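Local coordinates for protein alpha-amylase G-6 (Bacillus halodurans, PDB 2C3H) that probably binds starch, as the family 26 carbohydrate-binding module of a larger amylase, here with glucose units of a sugar ligand in its site, at residues 21-26 and 37-42. Residues are numbered along the deposited sequence; the frame is centred on the assembly and turned at random.
Sequences HLYYYD and SEAPEM. With GLC (alpha-D-glucopyranose), chain I; GLC (alpha-D-glucopyranose), chain B.
The His-21 imidazole lies against the backbone of Glu-41: CA of Glu-41 sits 3.8 Å from the ring centroid and only 12° off its normal, a CH-pi contact over one face. CG of His-21, anti to its own carbonyl carbon, stands beside the backbone N, which brings that face against Glu-41 CA; ND1 is held by the carbonyl of Thr-19. The Glu-41 side chain crosses the ring obliquely, its CG 3.5 Å from His-21 NE2 and its carboxylate turned nearly perpendicular to the imidazole. A single beta bridge pairs His-21 with Glu-41, its hydrogen bond running from Leu-22 N to Pro-40 O (2.9 Å, 158° at the hydrogen) in the carbonyl plane. The same oxygen receives a CA-H...O contact from His-21 CA at 3.1 Å. In the beta-sandwich of this module, strand 21-28 is an outer strand of the three-stranded sheet, and the loop leading to strand 43-46 lies against its edge. Leu-22 CB meets Met-42 CG at 4.0 Å. Ala-39, second to His-21 in surface buried here, points CB at the strand, 3.7 Å from Tyr-23 CB and at that ring's edge. Tyr-23 CG, anti to the backbone N, directs the phenol to the sugar, where OH shares a 2.6 Å hydrogen bond with O6 of the chain I glucose.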
ATOM      1  N   HIS A  21       3.301   6.070   2.001  1.00 31.43           N
ATOM      2  CA  HIS A  21       2.839   6.068   0.615  1.00 31.67           C
ATOM      3  C   HIS A  21       2.631   4.632   0.102  1.00 31.55           C
ATOM      4  O   HIS A  21       3.211   3.673   0.611  1.00 31.33           O
ATOM      5  CB  HIS A  21       3.771   6.861  -0.311  1.00 31.20           C
ATOM      6  CG  HIS A  21       3.812   8.331  -0.026  1.00 32.98           C
ATOM      7  ND1 HIS A  21       4.082   8.852   1.227  1.00 32.06           N
ATOM      8  CD2 HIS A  21       3.660   9.402  -0.853  1.00 35.31           C
ATOM      9  CE1 HIS A  21       4.054  10.175   1.167  1.00 34.36           C
ATOM     10  NE2 HIS A  21       3.790  10.534  -0.084  1.00 33.05           N
ATOM     11  N   LEU A  22       1.741   4.483  -0.860  1.00 31.59           N
ATOM     12  CA  LEU A  22       1.445   3.176  -1.407  1.00 32.11           C
ATOM     13  C   LEU A  22       1.979   3.124  -2.829  1.00 32.46           C
ATOM     14  O   LEU A  22       1.483   3.867  -3.715  1.00 33.70           O
ATOM     15  CB  LEU A  22      -0.056   2.924  -1.402  1.00 31.32           C
ATOM     16  CG  LEU A  22      -0.396   1.467  -1.762  1.00 33.89           C
ATOM     17  CD1 LEU A  22      -0.104   0.644  -0.533  1.00 37.40           C
ATOM     18  CD2 LEU A  22      -1.844   1.251  -2.193  1.00 32.53           C
ATOM     19  N   TYR A  23       3.009   2.310  -3.044  1.00 31.90           N
ATOM     20  CA  TYR A  23       3.548   2.113  -4.388  1.00 31.89           C
ATOM     21  C   TYR A  23       2.938   0.819  -4.921  1.00 32.89           C
ATOM     22  O   TYR A  23       2.783  -0.159  -4.150  1.00 33.37           O
ATOM     23  CB  TYR A  23       5.092   2.104  -4.389  1.00 30.67           C
ATOM     24  CG  TYR A  23       5.658   1.657  -5.700  1.00 28.99           C
ATOM     25  CD1 TYR A  23       5.809   2.565  -6.761  1.00 28.91           C
ATOM     26  CD2 TYR A  23       6.013   0.326  -5.912  1.00 26.96           C
ATOM     27  CE1 TYR A  23       6.319   2.164  -7.991  1.00 23.93           C
ATOM     28  CE2 TYR A  23       6.517  -0.088  -7.138  1.00 26.94           C
ATOM     29  CZ  TYR A  23       6.656   0.857  -8.177  1.00 26.40           C
ATOM     30  OH  TYR A  23       7.121   0.491  -9.410  1.00 29.18           O
ATOM     31  N   TYR A  24       2.574   0.793  -6.210  1.00 33.48           N
ATOM     32  CA  TYR A  24       1.934  -0.399  -6.766  1.00 33.92           C
ATOM     33  C   TYR A  24       2.206  -0.589  -8.248  1.00 34.02           C
ATOM     34  O   TYR A  24       2.382   0.367  -8.961  1.00 33.59           O
ATOM     35  CB  TYR A  24       0.416  -0.372  -6.488  1.00 34.43           C
ATOM     36  CG  TYR A  24      -0.316   0.869  -6.996  1.00 34.82           C
ATOM     37  CD1 TYR A  24      -0.489   2.003  -6.171  1.00 31.44           C
ATOM     38  CD2 TYR A  24      -0.873   0.883  -8.288  1.00 33.27           C
ATOM     39  CE1 TYR A  24      -1.156   3.102  -6.623  1.00 33.87           C
ATOM     40  CE2 TYR A  24      -1.542   1.996  -8.769  1.00 32.17           C
ATOM     41  CZ  TYR A  24      -1.680   3.099  -7.945  1.00 35.76           C
ATOM     42  OH  TYR A  24      -2.372   4.186  -8.413  1.00 37.36           O
ATOM     43  N   TYR A  25       2.250  -1.836  -8.715  1.00 34.07           N
ATOM     44  CA  TYR A  25       2.510  -2.104 -10.132  1.00 32.87           C
ATOM     45  C   TYR A  25       1.833  -3.430 -10.398  1.00 33.83           C
ATOM     46  O   TYR A  25       1.182  -3.969  -9.474  1.00 33.66           O
ATOM     47  CB  TYR A  25       4.015  -2.146 -10.421  1.00 32.66           C
ATOM     48  CG  TYR A  25       4.753  -3.232  -9.653  1.00 29.49           C
ATOM     49  CD1 TYR A  25       5.074  -3.062  -8.294  1.00 27.53           C
ATOM     50  CD2 TYR A  25       5.120  -4.432 -10.277  1.00 26.93           C
ATOM     51  CE1 TYR A  25       5.773  -4.065  -7.568  1.00 26.92           C
ATOM     52  CE2 TYR A  25       5.812  -5.464  -9.550  1.00 26.15           C
ATOM     53  CZ  TYR A  25       6.128  -5.239  -8.200  1.00 26.75           C
ATOM     54  OH  TYR A  25       6.764  -6.188  -7.457  1.00 27.95           O
ATOM     55  N   ASP A  26       1.988  -3.955 -11.625  1.00 34.24           N
ATOM     56  CA  ASP A  26       1.249  -5.107 -12.105  1.00 35.50           C
ATOM     57  C   ASP A  26      -0.255  -4.953 -11.879  1.00 35.85           C
ATOM     58  O   ASP A  26      -0.905  -5.934 -11.487  1.00 34.04           O
ATOM     59  CB  ASP A  26       1.674  -6.379 -11.363  1.00 36.34           C
ATOM     60  CG  ASP A  26       2.938  -6.987 -11.911  1.00 40.76           C
ATOM     61  OD1 ASP A  26       3.680  -6.295 -12.667  1.00 40.91           O
ATOM     62  OD2 ASP A  26       3.284  -8.156 -11.588  1.00 44.42           O
ATOM     63  N   SER A  37       8.883   7.563  -6.497  1.00 38.93           N
ATOM     64  CA  SER A  37       8.899   8.848  -5.780  1.00 39.41           C
ATOM     65  C   SER A  37       7.559   9.559  -5.837  1.00 40.36           C
ATOM     66  O   SER A  37       7.287  10.470  -5.072  1.00 39.66           O
ATOM     67  CB  SER A  37       9.993   9.785  -6.272  1.00 39.29           C
ATOM     68  OG  SER A  37       9.901   9.960  -7.666  1.00 39.25           O
ATOM     69  N   GLU A  38       6.707   9.114  -6.733  1.00 41.62           N
ATOM     70  CA  GLU A  38       5.405   9.724  -6.847  1.00 42.87           C
ATOM     71  C   GLU A  38       4.305   8.822  -6.320  1.00 41.92           C
ATOM     72  O   GLU A  38       3.148   9.205  -6.409  1.00 41.88           O
ATOM     73  CB  GLU A  38       5.149  10.180  -8.291  1.00 44.13           C
ATOM     74  CG  GLU A  38       5.683  11.589  -8.565  1.00 48.86           C
ATOM     75  CD  GLU A  38       6.216  11.775  -9.982  1.00 54.34           C
ATOM     76  OE1 GLU A  38       5.754  11.054 -10.905  1.00 56.89           O
ATOM     77  OE2 GLU A  38       7.086  12.664 -10.180  1.00 56.69           O
ATOM     78  N   ALA A  39       4.654   7.659  -5.736  1.00 40.71           N
ATOM     79  CA  ALA A  39       3.656   6.852  -5.032  1.00 39.74           C
ATOM     80  C   ALA A  39       2.808   7.745  -4.114  1.00 40.43           C
ATOM     81  O   ALA A  39       3.385   8.537  -3.355  1.00 40.43           O
ATOM     82  CB  ALA A  39       4.306   5.760  -4.222  1.00 39.46           C
ATOM     83  N   PRO A  40       1.469   7.611  -4.153  1.00 40.58           N
ATOM     84  CA  PRO A  40       0.592   8.479  -3.357  1.00 41.15           C
ATOM     85  C   PRO A  40       0.558   8.254  -1.834  1.00 41.69           C
ATOM     86  O   PRO A  40       0.682   7.118  -1.307  1.00 40.96           O
ATOM     87  CB  PRO A  40      -0.804   8.231  -3.940  1.00 40.64           C
ATOM     88  CG  PRO A  40      -0.749   6.803  -4.516  1.00 42.10           C
ATOM     89  CD  PRO A  40       0.695   6.624  -4.947  1.00 40.62           C
ATOM     90  N   GLU A  41       0.377   9.403  -1.165  1.00 41.57           N
ATOM     91  CA  GLU A  41       0.075   9.540   0.245  1.00 41.74           C
ATOM     92  C   GLU A  41      -1.117   8.712   0.631  1.00 40.93           C
ATOM     93  O   GLU A  41      -2.187   8.866   0.070  1.00 41.39           O
ATOM     94  CB  GLU A  41      -0.277  11.003   0.564  1.00 41.56           C
ATOM     95  CG  GLU A  41       0.792  11.758   1.310  1.00 43.87           C
ATOM     96  CD  GLU A  41       0.308  12.535   2.535  1.00 48.66           C
ATOM     97  OE1 GLU A  41       1.173  12.999   3.293  1.00 51.02           O
ATOM     98  OE2 GLU A  41      -0.902  12.699   2.776  1.00 51.82           O
ATOM     99  N   MET A  42      -0.953   7.858   1.623  1.00 40.36           N
ATOM    100  CA  MET A  42      -2.107   7.175   2.151  1.00 40.06           C
ATOM    101  C   MET A  42      -2.817   8.163   3.076  1.00 41.32           C
ATOM    102  O   MET A  42      -2.153   8.837   3.883  1.00 41.54           O
ATOM    103  CB  MET A  42      -1.686   5.893   2.843  1.00 38.78           C
ATOM    104  CG  MET A  42      -0.933   4.977   1.910  1.00 34.89           C
ATOM    105  SD  MET A  42      -0.567   3.440   2.663  1.00 33.99           S
ATOM    106  CE  MET A  42      -2.129   2.596   2.460  1.00 32.47           C
TER
HETATM  107  C1  GLC I   2       9.476  -2.708  -6.800  1.00 30.33           C
HETATM  108  C2  GLC I   2       9.738  -4.150  -6.441  1.00 31.68           C
HETATM  109  C3  GLC I   2      10.460  -4.848  -7.569  1.00 33.15           C
HETATM  110  C4  GLC I   2       9.691  -4.630  -8.874  1.00 32.52           C
HETATM  111  C5  GLC I   2       9.572  -3.155  -9.176  1.00 32.04           C
HETATM  112  C6  GLC I   2       8.695  -2.927 -10.389  1.00 28.38           C
HETATM  113  O2  GLC I   2      10.581  -4.175  -5.321  1.00 31.27           O
HETATM  114  O3  GLC I   2      10.573  -6.217  -7.193  1.00 33.27           O
HETATM  115  O4  GLC I   2      10.330  -5.259  -9.958  1.00 36.25           O
HETATM  116  O5  GLC I   2       8.956  -2.483  -8.088  1.00 33.12           O
HETATM  117  O6  GLC I   2       8.369  -1.557 -10.496  1.00 25.00           O
HETATM  118  C1  GLC B   1      13.082   1.395  -5.624  1.00 31.79           C
HETATM  119  C2  GLC B   1      12.623   0.397  -4.567  1.00 30.63           C
HETATM  120  C3  GLC B   1      12.234  -0.913  -5.231  1.00 30.24           C
HETATM  121  C4  GLC B   1      11.138  -0.618  -6.243  1.00 28.62           C
HETATM  122  C5  GLC B   1      11.633   0.385  -7.267  1.00 30.82           C
HETATM  123  C6  GLC B   1      10.530   0.695  -8.267  1.00 33.78           C
HETATM  124  O1  GLC B   1      14.293   0.964  -6.221  1.00 31.80           O
HETATM  125  O2  GLC B   1      13.638   0.171  -3.614  1.00 34.25           O
HETATM  126  O3  GLC B   1      11.778  -1.929  -4.336  1.00 29.34           O
HETATM  127  O4  GLC B   1      10.881  -1.841  -6.882  1.00 24.10           O
HETATM  128  O5  GLC B   1      12.082   1.581  -6.627  1.00 33.54           O
HETATM  129  O6  GLC B   1      10.961   1.598  -9.281  1.00 32.15           O